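PDB 4Z80: EGF family domain-containing protein from Toxoplasma gondii, which probably acts in host-cell invasion as an AMA-family surface antigen that binds a RON2-type partner at the moving junction. Local coordinates for residues N24-W30 with S334-P338. Sequence-based numbering, arbitrary orientation.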
ATOM      1  N   ASN A  24       1.648 -14.129 -11.360  1.00 12.27           N
ATOM      2  CA  ASN A  24       1.387 -14.132  -9.921  1.00 12.44           C
ATOM      3  C   ASN A  24       1.045 -12.774  -9.317  1.00 13.13           C
ATOM      4  O   ASN A  24       0.441 -12.719  -8.258  1.00 12.35           O
ATOM      5  CB  ASN A  24       2.598 -14.729  -9.203  1.00 11.44           C
ATOM      6  CG  ASN A  24       2.812 -16.182  -9.576  1.00 14.47           C
ATOM      7  OD1 ASN A  24       1.885 -16.851 -10.034  1.00 16.40           O
ATOM      8  ND2 ASN A  24       4.022 -16.673  -9.400  1.00 13.24           N
ATOM      9  N   HIS A  25       1.403 -11.691 -10.004  1.00 11.53           N
ATOM     10  CA  HIS A  25       1.045 -10.350  -9.562  1.00  9.73           C
ATOM     11  C   HIS A  25      -0.356 -10.055 -10.074  1.00 12.28           C
ATOM     12  O   HIS A  25      -0.558  -9.331 -11.060  1.00 12.78           O
ATOM     13  CB  HIS A  25       2.062  -9.326 -10.061  1.00 13.02           C
ATOM     14  CG  HIS A  25       1.938  -7.980  -9.420  1.00 10.61           C
ATOM     15  ND1 HIS A  25       2.046  -7.796  -8.058  1.00 12.77           N
ATOM     16  CD2 HIS A  25       1.755  -6.750  -9.953  1.00 12.01           C
ATOM     17  CE1 HIS A  25       1.916  -6.514  -7.778  1.00 11.12           C
ATOM     18  NE2 HIS A  25       1.743  -5.855  -8.910  1.00 11.78           N
ATOM     19  N   VAL A  26      -1.330 -10.634  -9.388  1.00 12.84           N
ATOM     20  CA  VAL A  26      -2.688 -10.679  -9.882  1.00 11.99           C
ATOM     21  C   VAL A  26      -3.589  -9.694  -9.154  1.00 12.76           C
ATOM     22  O   VAL A  26      -3.203  -9.076  -8.160  1.00 13.02           O
ATOM     23  CB  VAL A  26      -3.279 -12.096  -9.747  1.00 13.36           C
ATOM     24  CG1 VAL A  26      -2.413 -13.104 -10.476  1.00 15.56           C
ATOM     25  CG2 VAL A  26      -3.420 -12.500  -8.289  1.00 14.37           C
ATOM     26  N   ASP A  27      -4.796  -9.560  -9.683  1.00 13.37           N
ATOM     27  CA  ASP A  27      -5.847  -8.774  -9.067  1.00 12.24           C
ATOM     28  C   ASP A  27      -6.781  -9.740  -8.374  1.00 16.01           C
ATOM     29  O   ASP A  27      -7.563 -10.416  -9.035  1.00 18.45           O
ATOM     30  CB  ASP A  27      -6.605  -7.960 -10.119  1.00 14.30           C
ATOM     31  CG  ASP A  27      -7.703  -7.097  -9.519  1.00 17.36           C
ATOM     32  OD1 ASP A  27      -7.451  -6.426  -8.497  1.00 16.25           O
ATOM     33  OD2 ASP A  27      -8.817  -7.079 -10.084  1.00 18.28           O
ATOM     34  N   LEU A  28      -6.673  -9.851  -7.058  1.00 15.22           N
ATOM     35  CA  LEU A  28      -7.553 -10.749  -6.335  1.00 18.28           C
ATOM     36  C   LEU A  28      -8.512  -9.980  -5.455  1.00 14.46           C
ATOM     37  O   LEU A  28      -8.275  -8.822  -5.088  1.00 15.47           O
ATOM     38  CB  LEU A  28      -6.753 -11.753  -5.501  1.00 18.84           C
ATOM     39  CG  LEU A  28      -5.980 -11.299  -4.259  1.00 17.84           C
ATOM     40  CD1 LEU A  28      -6.860 -11.153  -3.017  1.00 15.66           C
ATOM     41  CD2 LEU A  28      -4.861 -12.292  -3.964  1.00 18.19           C
ATOM     42  N   ILE A  29      -9.625 -10.633  -5.155  1.00 15.43           N
ATOM     43  CA  ILE A  29     -10.573 -10.134  -4.182  1.00 15.46           C
ATOM     44  C   ILE A  29     -10.853 -11.263  -3.193  1.00 16.34           C
ATOM     45  O   ILE A  29     -10.758 -12.442  -3.548  1.00 16.43           O
ATOM     46  CB  ILE A  29     -11.872  -9.654  -4.844  1.00 18.84           C
ATOM     47  CG1 ILE A  29     -12.415 -10.737  -5.768  1.00 24.91           C
ATOM     48  CG2 ILE A  29     -11.624  -8.367  -5.633  1.00 18.37           C
ATOM     49  CD1 ILE A  29     -13.873 -10.660  -5.965  1.00 35.77           C
ATOM     50  N   TRP A  30     -11.182 -10.910  -1.956  1.00 14.55           N
ATOM     51  CA  TRP A  30     -11.419 -11.914  -0.918  1.00 14.79           C
ATOM     52  C   TRP A  30     -12.841 -12.447  -1.047  1.00 17.82           C
ATOM     53  O   TRP A  30     -13.785 -11.679  -1.219  1.00 16.80           O
ATOM     54  CB  TRP A  30     -11.177 -11.329   0.486  1.00 13.68           C
ATOM     55  CG  TRP A  30      -9.831 -10.689   0.626  1.00 12.67           C
ATOM     56  CD1 TRP A  30      -9.569  -9.354   0.762  1.00 14.47           C
ATOM     57  CD2 TRP A  30      -8.561 -11.345   0.604  1.00 12.66           C
ATOM     58  NE1 TRP A  30      -8.217  -9.142   0.833  1.00 13.34           N
ATOM     59  CE2 TRP A  30      -7.573 -10.348   0.747  1.00 14.67           C
ATOM     60  CE3 TRP A  30      -8.159 -12.681   0.484  1.00 13.68           C
ATOM     61  CZ2 TRP A  30      -6.214 -10.639   0.760  1.00 15.46           C
ATOM     62  CZ3 TRP A  30      -6.802 -12.968   0.502  1.00 14.87           C
ATOM     63  CH2 TRP A  30      -5.847 -11.951   0.643  1.00 15.29           C
ATOM     64  N   SER A 334      -4.169  -3.765  -0.577  1.00 12.15           N
ATOM     65  CA  SER A 334      -5.089  -4.389   0.365  1.00 12.00           C
ATOM     66  C   SER A 334      -5.263  -5.863   0.036  1.00 13.45           C
ATOM     67  O   SER A 334      -5.529  -6.682   0.919  1.00 15.80           O
ATOM     68  CB  SER A 334      -6.431  -3.656   0.328  1.00 13.18           C
ATOM     69  OG  SER A 334      -7.281  -4.025   1.404  1.00 13.72           O
ATOM     70  N   HIS A 335      -5.093  -6.199  -1.238  1.00 11.14           N
ATOM     71  CA  HIS A 335      -5.275  -7.558  -1.720  1.00 13.47           C
ATOM     72  C   HIS A 335      -3.925  -8.220  -2.011  1.00 12.38           C
ATOM     73  O   HIS A 335      -3.649  -8.669  -3.121  1.00 15.04           O
ATOM     74  CB  HIS A 335      -6.168  -7.548  -2.962  1.00 12.10           C
ATOM     75  CG  HIS A 335      -7.572  -7.089  -2.695  1.00 12.62           C
ATOM     76  ND1 HIS A 335      -8.032  -5.838  -3.050  1.00 13.75           N
ATOM     77  CD2 HIS A 335      -8.620  -7.725  -2.117  1.00 13.67           C
ATOM     78  CE1 HIS A 335      -9.303  -5.724  -2.699  1.00 14.54           C
ATOM     79  NE2 HIS A 335      -9.681  -6.854  -2.126  1.00 13.83           N
ATOM     80  N   THR A 336      -3.083  -8.274  -0.989  1.00 12.59           N
ATOM     81  CA  THR A 336      -1.807  -8.960  -1.080  1.00 11.49           C
ATOM     82  C   THR A 336      -2.029 -10.462  -0.895  1.00 12.09           C
ATOM     83  O   THR A 336      -2.800 -10.865  -0.021  1.00 14.18           O
ATOM     84  CB  THR A 336      -0.838  -8.416  -0.023  1.00 13.21           C
ATOM     85  OG1 THR A 336      -0.542  -7.040  -0.318  1.00 12.93           O
ATOM     86  CG2 THR A 336       0.461  -9.202   0.016  1.00 12.69           C
ATOM     87  N   ARG A 337      -1.365 -11.288  -1.699  1.00 11.54           N
ATOM     88  CA  ARG A 337      -1.592 -12.730  -1.638  1.00 12.05           C
ATOM     89  C   ARG A 337      -0.809 -13.317  -0.454  1.00 11.75           C
ATOM     90  O   ARG A 337       0.330 -12.936  -0.196  1.00 12.88           O
ATOM     91  CB  ARG A 337      -1.229 -13.415  -2.969  1.00 12.43           C
ATOM     92  CG  ARG A 337       0.200 -13.218  -3.500  1.00 12.34           C
ATOM     93  CD  ARG A 337       0.342 -13.801  -4.909  1.00 12.99           C
ATOM     94  NE  ARG A 337      -0.078 -15.205  -4.936  1.00 13.31           N
ATOM     95  CZ  ARG A 337      -0.537 -15.857  -5.999  1.00 14.57           C
ATOM     96  NH1 ARG A 337      -0.643 -15.266  -7.184  1.00 13.94           N
ATOM     97  NH2 ARG A 337      -0.891 -17.126  -5.873  1.00 15.06           N
ATOM     98  N   PRO A 338      -1.450 -14.220   0.297  1.00 13.77           N
ATOM     99  CA  PRO A 338      -0.861 -14.719   1.543  1.00 15.48           C
ATOM    100  C   PRO A 338       0.293 -15.685   1.306  1.00 16.38           C
ATOM    101  O   PRO A 338       1.052 -15.980   2.237  1.00 17.09           O
ATOM    102  CB  PRO A 338      -2.044 -15.420   2.225  1.00 15.57           C
ATOM    103  CG  PRO A 338      -2.939 -15.810   1.129  1.00 19.69           C
ATOM    104  CD  PRO A 338      -2.817 -14.722   0.094  1.00 14.90           C
TER
HETATM  105  O   HOH W   1      -4.353  -8.000  -5.738  1.00 22.76           O
HETATM  106  O   HOH W   2      -8.675  -6.308   1.135  1.00 16.69           O
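N24 O is gripped by two N-H groups, one from each segment: R337 NH1 reaches it over 3.0 Å, in the carbonyl plane and on a lone pair, while V26 N adds a weak bond across the inverse gamma turn centred on H25. The oxygen lies almost in the guanidinium plane, at its edge, and the hydrogen bond is moderately bent (155°). A bend at chi3 (-54°) brings NH1 to the turn, and a salt bridge from NE to D339 gives the guanidinium a second hold. Where the backbones draw nearest, a water bridges them, donating to V26 O and to H335 O (2.8 Å) and accepting from L28 N. Beside it, L28 O lies over one face of the H335 imidazole, 3.0 Å from CG, while L28 CD1 packs on H335 CB at 3.7 Å and also lies over one face of the W30 indole, toward its rim. E177 OE2 bonds both H335 NE2 and W30 N, which probably helps hold the imidazole's rotation. W30 NE1 comes within 3.3 Å of H335 CD2, the two rings inclined at 33°, and a second water links NE1 weakly to S334 O and also bonds S334 OG, itself hydrogen-bonded to S259 OG. W30 CH2 approaches T336 O, buried without a hydrogen-bonding partner, and P338 CD. The contact thus ties N-terminal edge strand 27-30, paired with strand 43-51, to the apical membrane antigen family region, at its loop between strand 329-332 and helix 340-343, with helix 252-262 packing against T336 and P338.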